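Local coordinates for alcohol dehydrogenase superfamily protein (Novosphingobium aromaticivorans, PDB 3GAZ) that probably works as an NADP-dependent oxidoreductase of the medium-chain alcohol dehydrogenase superfamily, at residues Arg300-Phe306 with Pro325-Ile331; Gln38-Ser42 with Gly103-Gln107; Ile168-Leu172 with Tyr189-Ala195. Residues are numbered along the deposited sequence.

Interaction 1: residues Arg300-Phe306 with Pro325-Ile331; sequences RLDPRTF and PRQRGKI
Arg-300, its side chain extended (chi1 to chi3 all t), lays one face of its guanidinium over the peptide joining Arg-328 and Gly-329, with NE 4.2 Å from Arg-328 C; its NH1 is held by Asp-186 and Gly-160 O. The backbones meet in a single parallel bridge between Leu-301 and Lys-330 (CA-CA 4.9 Å): Lys-330 N donates to Arg-300 O (2.7 Å), and Asp-302 N to Lys-330 O (2.9 Å). Gly-329 (phi/psi 104/-163) lies so close that a CB would clash with Arg-300 O. A water bonded to Arg-328 O (2.7 Å) also reaches Leu-301 O weakly (3.1 Å).

Asp-302 (chi1 t) organises the polar half. OD1 accepts from Arg-304 N (2.9 Å), an Asx turn, and from Arg-304 NE (2.9 Å); OD2 forms a salt bridge with Arg-304 NH2 (2.8 Å) and accepts from Arg-328 N (3.0 Å). Thus oriented, Arg-304 (chi1 m, chi3 m) donates through NH1 and NH2 to Pro-325 O, each at 3.0 Å. Ile-331 (m, m) fills the apolar end, CD1 3.6 Å from Asp-302 CB and CG2 3.7 Å from Phe-306 CE2.

This is the approach to the parallel pair of strands 306-307 and 332-334 in a beta-alpha-beta unit. Its intervening helix 311-319 packs on Arg-304, Phe-306 and Ile-331 through Ala-317, Ala-314 and Val-318, while Leu-301 rests on helix 125-129.

Interaction 2: residues Gln38-Ser42 with Gly103-Gln107; sequences QIEAS and GTHAQ
Thr-104 begins the contact, its chi1 p side chain turned to Ser-42 (chi1 t) so that Ser-42 OG lies 2.7 Å from Thr-104 OG1. This hydroxyl pair and a weaker approach of Ser-42 OG to Thr-104 O (3.3 Å) are alternative hydrogen bonds; Thr-104 OG1 is also bonded to Asp-70 O. Ile-39 (m, t) reaches in beside them, CD1 4.1 Å from Thr-104 CB. His-105 centres an inverse gamma turn (phi/psi -81/61), closed by a weak Ala-106 N to Thr-104 O bond (2.7 Å). The His-105 CB points away, yet the ring returns edge-on, CD2 3.3 Å from Ser-42 OG, and a water joins Ser-42 OG (2.9 Å) to His-105 NE2 (2.8 Å), which also bonds Tyr-315. Ala-106 O packs 3.3 Å from Ile-39 CB. Gln-107 O accepts from Ile-39 N (2.8 Å), and a water spans Gln-107 O (2.7 Å) and Ile-39 O (2.8 Å).

CA-CA is 5.2 Å for Ile-39/Gln-107 and 5.8 Å for Ser-42/Thr-104; 38-42 and 104-107 run 136° apart. The chain turns a corner at Glu-40, which with Ala-41 faces Ala-72 in a classic beta bulge. The loop here enters strand 108-112, antiparallel to 34-39 in this superfamily's GroES-like domain.

Interaction 3: residues Ile168-Leu172 with Tyr189-Ala195; sequences IQIAL and YVRDLGA
Helix segments 168-172 and 189-193 lie side by side, their N-to-C directions 23° apart (signed crossing angle -23°) and their axes 11.2 Å apart at closest approach, a gap spanned by branched side chains without any hydrogen bond. CA-CA is 7.0 Å for Gln-169/Leu-193 and 7.1 Å for Ile-168/Ala-195. Leu-193 (m, t) has more of its surface covered than any other residue of 189-195. It fits the hollow between Ile-168 and Gln-169, CD1 3.9 Å from Ile-168 CG2 and CD2 3.7 Å from Gln-169 CD; Gln-169 OE1 accepts from Ala-298 N. Ile-168 (m, t) projects the other way into a recess walled by Val-190, Leu-193 and Ala-195: its CD1 is 3.9 Å from Val-190 CG1 and its CG2 3.8 Å from Ala-195 CB.

One turn on, Leu-172 (m, t) presses against the end of the facing helix, CD1 3.4 Å from Leu-193 O and CD2 3.7 Å from Gly-194 O. That end is a Schellman motif: Gly-194 takes positive phi (110/13), its N bonds Arg-191 O at 2.9 Å, and Ala-195 N reaches Val-190 O weakly at 3.4 Å. The turn brings the CB of Ala-195 to face Ile-168.

These are neighbouring helices on one face of the Rossmann-type domain's parallel sheet. Both cover the connecting strand 177-182: Ile-168 and Val-190 touch Ala-180, Leu-172 touches Val-178. Ile-170 packs on helix 132-145.

In the fold
Interaction 2 belongs to the GroES-like domain and interaction 3 to the Rossmann-type domain; their centres are 30 Å apart, on opposite sides of the chain's centre. Interaction 1 lies between, centre to centre about 17 Å from interaction 2 (nearest atoms about 4 Å, no touch) and 19 Å from interaction 3. It meets the latter directly: Arg-300 CB is 3.5 Å from Tyr-189 OH, and the two residues form a cation-pi pair. Arg-300 also places interaction 1 beside a glycine-rich turn consistent with dinucleotide binding. A calcium ion lies near the side chain of Lys-330 (about 3 Å), whose NZ is hydrogen-bonded to Thr-44 O, but about 11 and 13 Å from the side chains of Tyr-189 and His-105.

Interaction 1: residues Arg300-Phe306 with Pro325-Ile331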
loop_
_atom_site.group_PDB
_atom_site.type_symbol
_atom_site.label_atom_id
_atom_site.label_comp_id
_atom_site.label_asym_id
_atom_site.label_seq_id
_atom_site.Cartn_x
_atom_site.Cartn_y
_atom_site.Cartn_z
ATOM N N ARG A 300 8.253 -7.814 -27.078
ATOM C CA ARG A 300 7.714 -9.031 -27.662
ATOM C C ARG A 300 6.262 -9.063 -27.202
ATOM O O ARG A 300 5.977 -9.260 -26.020
ATOM C CB ARG A 300 8.463 -10.269 -27.153
ATOM C CG ARG A 300 8.218 -11.501 -28.012
ATOM C CD ARG A 300 8.888 -12.745 -27.453
ATOM N NE ARG A 300 8.799 -13.857 -28.393
ATOM C CZ ARG A 300 9.131 -15.111 -28.105
ATOM N NH1 ARG A 300 9.572 -15.422 -26.890
ATOM N NH2 ARG A 300 9.032 -16.055 -29.037
ATOM N N LEU A 301 5.348 -8.861 -28.143
ATOM C CA LEU A 301 3.927 -8.817 -27.838
ATOM C C LEU A 301 3.138 -9.967 -28.456
ATOM O O LEU A 301 3.136 -10.138 -29.675
ATOM C CB LEU A 301 3.362 -7.480 -28.327
ATOM C CG LEU A 301 1.865 -7.196 -28.209
ATOM C CD1 LEU A 301 1.458 -7.168 -26.743
ATOM C CD2 LEU A 301 1.558 -5.864 -28.865
ATOM N N ASP A 302 2.475 -10.755 -27.612
ATOM C CA ASP A 302 1.663 -11.870 -28.102
ATOM C C ASP A 302 0.532 -11.216 -28.910
ATOM O O ASP A 302 -0.119 -10.283 -28.433
ATOM C CB ASP A 302 1.111 -12.673 -26.918
ATOM C CG ASP A 302 0.350 -13.916 -27.348
ATOM O OD1 ASP A 302 -0.699 -13.776 -28.013
ATOM O OD2 ASP A 302 0.801 -15.035 -27.017
ATOM N N PRO A 303 0.297 -11.690 -30.148
ATOM C CA PRO A 303 -0.734 -11.174 -31.064
ATOM C C PRO A 303 -2.162 -11.189 -30.535
ATOM O O PRO A 303 -3.003 -10.428 -31.003
ATOM C CB PRO A 303 -0.591 -12.068 -32.300
ATOM C CG PRO A 303 0.804 -12.612 -32.202
ATOM C CD PRO A 303 0.961 -12.868 -30.733
ATOM N N ARG A 304 -2.439 -12.061 -29.572
ATOM C CA ARG A 304 -3.777 -12.164 -29.002
ATOM C C ARG A 304 -4.240 -10.880 -28.314
ATOM O O ARG A 304 -3.443 -10.178 -27.692
ATOM C CB ARG A 304 -3.834 -13.327 -28.010
ATOM C CG ARG A 304 -3.923 -14.693 -28.677
ATOM C CD ARG A 304 -3.827 -15.812 -27.663
ATOM N NE ARG A 304 -2.477 -15.946 -27.122
ATOM C CZ ARG A 304 -2.114 -16.871 -26.237
ATOM N NH1 ARG A 304 -3.004 -17.743 -25.785
ATOM N NH2 ARG A 304 -0.855 -16.935 -25.818
ATOM N N THR A 305 -5.533 -10.580 -28.436
ATOM C CA THR A 305 -6.105 -9.390 -27.811
ATOM C C THR A 305 -7.161 -9.779 -26.780
ATOM O O THR A 305 -7.784 -10.844 -26.881
ATOM C CB THR A 305 -6.734 -8.442 -28.860
ATOM O OG1 THR A 305 -7.677 -9.163 -29.664
ATOM C CG2 THR A 305 -5.651 -7.853 -29.759
ATOM N N PHE A 306 -7.345 -8.911 -25.784
ATOM C CA PHE A 306 -8.298 -9.136 -24.703
ATOM C C PHE A 306 -8.895 -7.803 -24.260
ATOM O O PHE A 306 -8.167 -6.850 -23.978
ATOM C CB PHE A 306 -7.589 -9.790 -23.508
ATOM C CG PHE A 306 -6.885 -11.071 -23.846
ATOM C CD1 PHE A 306 -7.526 -12.299 -23.699
ATOM C CD2 PHE A 306 -5.587 -11.048 -24.347
ATOM C CE1 PHE A 306 -6.885 -13.488 -24.049
ATOM C CE2 PHE A 306 -4.938 -12.229 -24.703
ATOM C CZ PHE A 306 -5.592 -13.456 -24.553
ATOM N N PRO A 325 -2.770 -21.750 -24.924
ATOM C CA PRO A 325 -1.321 -21.703 -25.149
ATOM C C PRO A 325 -0.656 -20.587 -24.353
ATOM O O PRO A 325 -1.211 -19.499 -24.224
ATOM C CB PRO A 325 -1.214 -21.477 -26.654
ATOM C CG PRO A 325 -2.447 -22.147 -27.181
ATOM C CD PRO A 325 -3.499 -21.692 -26.201
ATOM N N ARG A 326 0.531 -20.862 -23.824
ATOM C CA ARG A 326 1.264 -19.876 -23.042
ATOM C C ARG A 326 1.627 -18.665 -23.901
ATOM O O ARG A 326 1.820 -18.781 -25.114
ATOM C CB ARG A 326 2.545 -20.494 -22.469
ATOM C CG ARG A 326 3.358 -19.542 -21.594
ATOM C CD ARG A 326 3.254 -19.895 -20.120
ATOM N NE ARG A 326 3.738 -18.819 -19.257
ATOM C CZ ARG A 326 3.850 -18.910 -17.934
ATOM N NH1 ARG A 326 3.518 -20.034 -17.310
ATOM N NH2 ARG A 326 4.276 -17.868 -17.229
ATOM N N GLN A 327 1.728 -17.503 -23.264
ATOM C CA GLN A 327 2.075 -16.288 -23.982
ATOM C C GLN A 327 3.405 -16.426 -24.709
ATOM O O GLN A 327 4.344 -17.039 -24.203
ATOM C CB GLN A 327 2.153 -15.091 -23.020
ATOM C CG GLN A 327 3.078 -15.298 -21.815
ATOM C CD GLN A 327 3.275 -14.027 -20.989
ATOM O OE1 GLN A 327 2.394 -13.167 -20.919
ATOM N NE2 GLN A 327 4.428 -13.917 -20.345
ATOM N N ARG A 328 3.463 -15.865 -25.909
ATOM C CA ARG A 328 4.681 -15.858 -26.710
ATOM C C ARG A 328 4.939 -14.366 -26.790
ATOM O O ARG A 328 4.493 -13.677 -27.705
ATOM C CB ARG A 328 4.424 -16.468 -28.088
ATOM C CG ARG A 328 4.018 -17.942 -28.018
ATOM C CD ARG A 328 3.861 -18.581 -29.399
ATOM N NE ARG A 328 2.955 -17.817 -30.253
ATOM C CZ ARG A 328 3.316 -16.758 -30.973
ATOM N NH1 ARG A 328 4.574 -16.331 -30.957
ATOM N NH2 ARG A 328 2.417 -16.113 -31.697
ATOM N N GLY A 329 5.667 -13.880 -25.794
ATOM C CA GLY A 329 5.909 -12.461 -25.676
ATOM C C GLY A 329 4.957 -12.133 -24.537
ATOM O O GLY A 329 4.517 -13.047 -23.843
ATOM N N LYS A 330 4.608 -10.870 -24.336
ATOM C CA LYS A 330 3.715 -10.536 -23.236
ATOM C C LYS A 330 2.272 -10.289 -23.681
ATOM O O LYS A 330 1.998 -10.090 -24.864
ATOM C CB LYS A 330 4.282 -9.334 -22.464
ATOM C CG LYS A 330 5.621 -9.648 -21.777
ATOM C CD LYS A 330 6.215 -8.448 -21.037
ATOM C CE LYS A 330 5.248 -7.884 -19.997
ATOM N NZ LYS A 330 4.846 -8.902 -18.988
ATOM N N ILE A 331 1.357 -10.324 -22.716
ATOM C CA ILE A 331 -0.063 -10.128 -22.970
ATOM C C ILE A 331 -0.513 -8.731 -22.564
ATOM O O ILE A 331 -0.221 -8.273 -21.457
ATOM C CB ILE A 331 -0.920 -11.142 -22.169
ATOM C CG1 ILE A 331 -0.559 -12.574 -22.568
ATOM C CG2 ILE A 331 -2.403 -10.863 -22.394
ATOM C CD1 ILE A 331 -0.949 -12.949 -23.989
HETATM O O HOH W 1 5.001 -12.538 -30.058
#

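Interaction 2: residues Gln38-Ser42 with Gly103-Gln107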
loop_
_atom_site.group_PDB
_atom_site.type_symbol
_atom_site.label_atom_id
_atom_site.label_comp_id
_atom_site.label_asym_id
_atom_site.label_seq_id
_atom_site.Cartn_x
_atom_site.Cartn_y
_atom_site.Cartn_z
ATOM N N GLN A 38 -6.053 8.310 -19.145
ATOM C CA GLN A 38 -7.145 7.548 -19.719
ATOM C C GLN A 38 -6.384 6.356 -20.274
ATOM O O GLN A 38 -5.636 6.485 -21.245
ATOM C CB GLN A 38 -7.819 8.326 -20.842
ATOM C CG GLN A 38 -8.960 7.577 -21.504
ATOM C CD GLN A 38 -9.794 8.474 -22.392
ATOM O OE1 GLN A 38 -9.269 9.158 -23.273
ATOM N NE2 GLN A 38 -11.104 8.476 -22.166
ATOM N N ILE A 39 -6.552 5.208 -19.631
ATOM C CA ILE A 39 -5.846 3.994 -20.015
ATOM C C ILE A 39 -6.401 3.326 -21.265
ATOM O O ILE A 39 -7.580 2.977 -21.324
ATOM C CB ILE A 39 -5.856 2.979 -18.846
ATOM C CG1 ILE A 39 -5.201 3.613 -17.611
ATOM C CG2 ILE A 39 -5.124 1.704 -19.256
ATOM C CD1 ILE A 39 -5.270 2.753 -16.348
ATOM N N GLU A 40 -5.538 3.144 -22.260
ATOM C CA GLU A 40 -5.943 2.507 -23.507
ATOM C C GLU A 40 -5.481 1.049 -23.572
ATOM O O GLU A 40 -6.135 0.210 -24.192
ATOM C CB GLU A 40 -5.413 3.320 -24.700
ATOM C CG GLU A 40 -6.064 4.704 -24.777
ATOM C CD GLU A 40 -5.554 5.570 -25.917
ATOM O OE1 GLU A 40 -5.468 5.074 -27.059
ATOM O OE2 GLU A 40 -5.255 6.759 -25.667
ATOM N N ALA A 41 -4.368 0.750 -22.910
ATOM C CA ALA A 41 -3.829 -0.605 -22.870
ATOM C C ALA A 41 -3.207 -0.872 -21.501
ATOM O O ALA A 41 -2.503 -0.020 -20.946
ATOM C CB ALA A 41 -2.786 -0.798 -23.971
ATOM N N SER A 42 -3.485 -2.057 -20.963
ATOM C CA SER A 42 -2.977 -2.472 -19.661
ATOM C C SER A 42 -2.058 -3.681 -19.866
ATOM O O SER A 42 -2.476 -4.704 -20.412
ATOM C CB SER A 42 -4.153 -2.840 -18.743
ATOM O OG SER A 42 -3.721 -3.303 -17.470
ATOM N N GLY A 103 -4.703 -0.568 -9.523
ATOM C CA GLY A 103 -4.127 -1.263 -10.662
ATOM C C GLY A 103 -4.517 -0.626 -11.983
ATOM O O GLY A 103 -5.296 0.334 -12.014
ATOM N N THR A 104 -3.998 -1.157 -13.086
ATOM C CA THR A 104 -4.312 -0.582 -14.387
ATOM C C THR A 104 -5.455 -1.248 -15.156
ATOM O O THR A 104 -5.712 -0.890 -16.306
ATOM C CB THR A 104 -3.049 -0.513 -15.277
ATOM O OG1 THR A 104 -2.555 -1.835 -15.536
ATOM C CG2 THR A 104 -1.966 0.304 -14.577
ATOM N N HIS A 105 -6.134 -2.216 -14.533
ATOM C CA HIS A 105 -7.280 -2.867 -15.173
ATOM C C HIS A 105 -8.447 -1.902 -14.955
ATOM O O HIS A 105 -9.439 -2.239 -14.302
ATOM C CB HIS A 105 -7.610 -4.203 -14.499
ATOM C CG HIS A 105 -6.522 -5.226 -14.598
ATOM N ND1 HIS A 105 -6.505 -6.369 -13.827
ATOM C CD2 HIS A 105 -5.420 -5.284 -15.382
ATOM C CE1 HIS A 105 -5.440 -7.086 -14.132
ATOM N NE2 HIS A 105 -4.765 -6.450 -15.073
ATOM N N ALA A 106 -8.305 -0.691 -15.482
ATOM C CA ALA A 106 -9.322 0.345 -15.322
ATOM C C ALA A 106 -9.258 1.342 -16.463
ATOM O O ALA A 106 -8.226 1.488 -17.112
ATOM C CB ALA A 106 -9.116 1.073 -13.995
ATOM N N GLN A 107 -10.360 2.043 -16.699
ATOM C CA GLN A 107 -10.386 3.022 -17.772
ATOM C C GLN A 107 -9.540 4.244 -17.436
ATOM O O GLN A 107 -9.029 4.903 -18.335
ATOM C CB GLN A 107 -11.823 3.456 -18.069
ATOM C CG GLN A 107 -12.693 2.350 -18.644
ATOM C CD GLN A 107 -14.085 2.838 -18.981
ATOM O OE1 GLN A 107 -14.743 3.480 -18.158
ATOM N NE2 GLN A 107 -14.545 2.534 -20.194
HETATM O O HOH W 2 -9.992 4.180 -20.746
HETATM O O HOH W 3 -2.529 -5.781 -16.541
#

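Interaction 3: residues Ile168-Leu172 with Tyr189-Ala195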
loop_
_atom_site.group_PDB
_atom_site.type_symbol
_atom_site.label_atom_id
_atom_site.label_comp_id
_atom_site.label_asym_id
_atom_site.label_seq_id
_atom_site.Cartn_x
_atom_site.Cartn_y
_atom_site.Cartn_z
ATOM N N ILE A 168 18.184 -8.491 -23.277
ATOM C CA ILE A 168 19.021 -8.764 -24.446
ATOM C C ILE A 168 19.220 -7.497 -25.273
ATOM O O ILE A 168 20.339 -7.157 -25.656
ATOM C CB ILE A 168 18.375 -9.816 -25.380
ATOM C CG1 ILE A 168 18.469 -11.210 -24.756
ATOM C CG2 ILE A 168 19.045 -9.771 -26.756
ATOM C CD1 ILE A 168 17.776 -12.283 -25.566
ATOM N N GLN A 169 18.120 -6.803 -25.548
ATOM C CA GLN A 169 18.163 -5.600 -26.364
ATOM C C GLN A 169 18.883 -4.433 -25.701
ATOM O O GLN A 169 19.542 -3.647 -26.381
ATOM C CB GLN A 169 16.740 -5.210 -26.776
ATOM C CG GLN A 169 16.055 -6.306 -27.594
ATOM C CD GLN A 169 14.624 -5.974 -27.969
ATOM O OE1 GLN A 169 14.375 -5.110 -28.805
ATOM N NE2 GLN A 169 13.672 -6.658 -27.339
ATOM N N ILE A 170 18.759 -4.314 -24.382
ATOM C CA ILE A 170 19.441 -3.239 -23.664
ATOM C C ILE A 170 20.945 -3.499 -23.741
ATOM O O ILE A 170 21.720 -2.610 -24.096
ATOM C CB ILE A 170 19.014 -3.178 -22.170
ATOM C CG1 ILE A 170 17.585 -2.639 -22.057
ATOM C CG2 ILE A 170 19.975 -2.288 -21.377
ATOM C CD1 ILE A 170 17.049 -2.617 -20.640
ATOM N N ALA A 171 21.342 -4.726 -23.419
ATOM C CA ALA A 171 22.750 -5.114 -23.441
ATOM C C ALA A 171 23.378 -4.887 -24.816
ATOM O O ALA A 171 24.473 -4.347 -24.918
ATOM C CB ALA A 171 22.892 -6.580 -23.035
ATOM N N LEU A 172 22.683 -5.305 -25.870
ATOM C CA LEU A 172 23.193 -5.133 -27.228
ATOM C C LEU A 172 23.382 -3.658 -27.555
ATOM O O LEU A 172 24.415 -3.261 -28.095
ATOM C CB LEU A 172 22.237 -5.775 -28.242
ATOM C CG LEU A 172 22.275 -7.303 -28.294
ATOM C CD1 LEU A 172 21.084 -7.838 -29.076
ATOM C CD2 LEU A 172 23.598 -7.750 -28.929
ATOM N N TYR A 189 13.816 -16.613 -32.054
ATOM C CA TYR A 189 13.494 -15.245 -31.679
ATOM C C TYR A 189 14.732 -14.542 -31.118
ATOM O O TYR A 189 15.029 -13.404 -31.487
ATOM C CB TYR A 189 12.371 -15.234 -30.634
ATOM C CG TYR A 189 12.161 -13.880 -29.999
ATOM C CD1 TYR A 189 11.535 -12.848 -30.697
ATOM C CD2 TYR A 189 12.646 -13.611 -28.721
ATOM C CE1 TYR A 189 11.402 -11.574 -30.138
ATOM C CE2 TYR A 189 12.522 -12.341 -28.152
ATOM C CZ TYR A 189 11.901 -11.330 -28.864
ATOM O OH TYR A 189 11.790 -10.073 -28.313
ATOM N N VAL A 190 15.448 -15.224 -30.228
ATOM C CA VAL A 190 16.657 -14.667 -29.620
ATOM C C VAL A 190 17.718 -14.381 -30.679
ATOM O O VAL A 190 18.383 -13.341 -30.645
ATOM C CB VAL A 190 17.239 -15.629 -28.556
ATOM C CG1 VAL A 190 18.606 -15.139 -28.086
ATOM C CG2 VAL A 190 16.283 -15.716 -27.379
ATOM N N ARG A 191 17.867 -15.304 -31.622
ATOM C CA ARG A 191 18.837 -15.139 -32.700
ATOM C C ARG A 191 18.490 -13.868 -33.473
ATOM O O ARG A 191 19.364 -13.052 -33.767
ATOM C CB ARG A 191 18.786 -16.348 -33.639
ATOM C CG ARG A 191 19.837 -16.346 -34.742
ATOM C CD ARG A 191 19.496 -17.385 -35.807
ATOM N NE ARG A 191 18.260 -17.046 -36.514
ATOM C CZ ARG A 191 18.135 -16.018 -37.350
ATOM N NH1 ARG A 191 19.170 -15.225 -37.590
ATOM N NH2 ARG A 191 16.974 -15.777 -37.947
ATOM N N ASP A 192 17.206 -13.708 -33.788
ATOM C CA ASP A 192 16.718 -12.540 -34.520
ATOM C C ASP A 192 17.087 -11.221 -33.853
ATOM O O ASP A 192 17.433 -10.254 -34.531
ATOM C CB ASP A 192 15.199 -12.612 -34.682
ATOM C CG ASP A 192 14.781 -13.060 -36.066
ATOM O OD1 ASP A 192 14.995 -12.289 -37.027
ATOM O OD2 ASP A 192 14.242 -14.180 -36.196
ATOM N N LEU A 193 17.002 -11.176 -32.527
ATOM C CA LEU A 193 17.341 -9.955 -31.792
ATOM C C LEU A 193 18.804 -9.563 -31.967
ATOM O O LEU A 193 19.167 -8.407 -31.767
ATOM C CB LEU A 193 17.037 -10.119 -30.297
ATOM C CG LEU A 193 15.567 -10.079 -29.872
ATOM C CD1 LEU A 193 15.479 -10.237 -28.359
ATOM C CD2 LEU A 193 14.931 -8.760 -30.312
ATOM N N GLY A 194 19.641 -10.528 -32.339
ATOM C CA GLY A 194 21.053 -10.244 -32.529
ATOM C C GLY A 194 21.937 -10.868 -31.463
ATOM O O GLY A 194 23.116 -10.533 -31.341
ATOM N N ALA A 195 21.363 -11.774 -30.682
ATOM C CA ALA A 195 22.103 -12.449 -29.627
ATOM C C ALA A 195 22.397 -13.878 -30.058
ATOM O O ALA A 195 21.705 -14.426 -30.918
ATOM C CB ALA A 195 21.291 -12.450 -28.343
#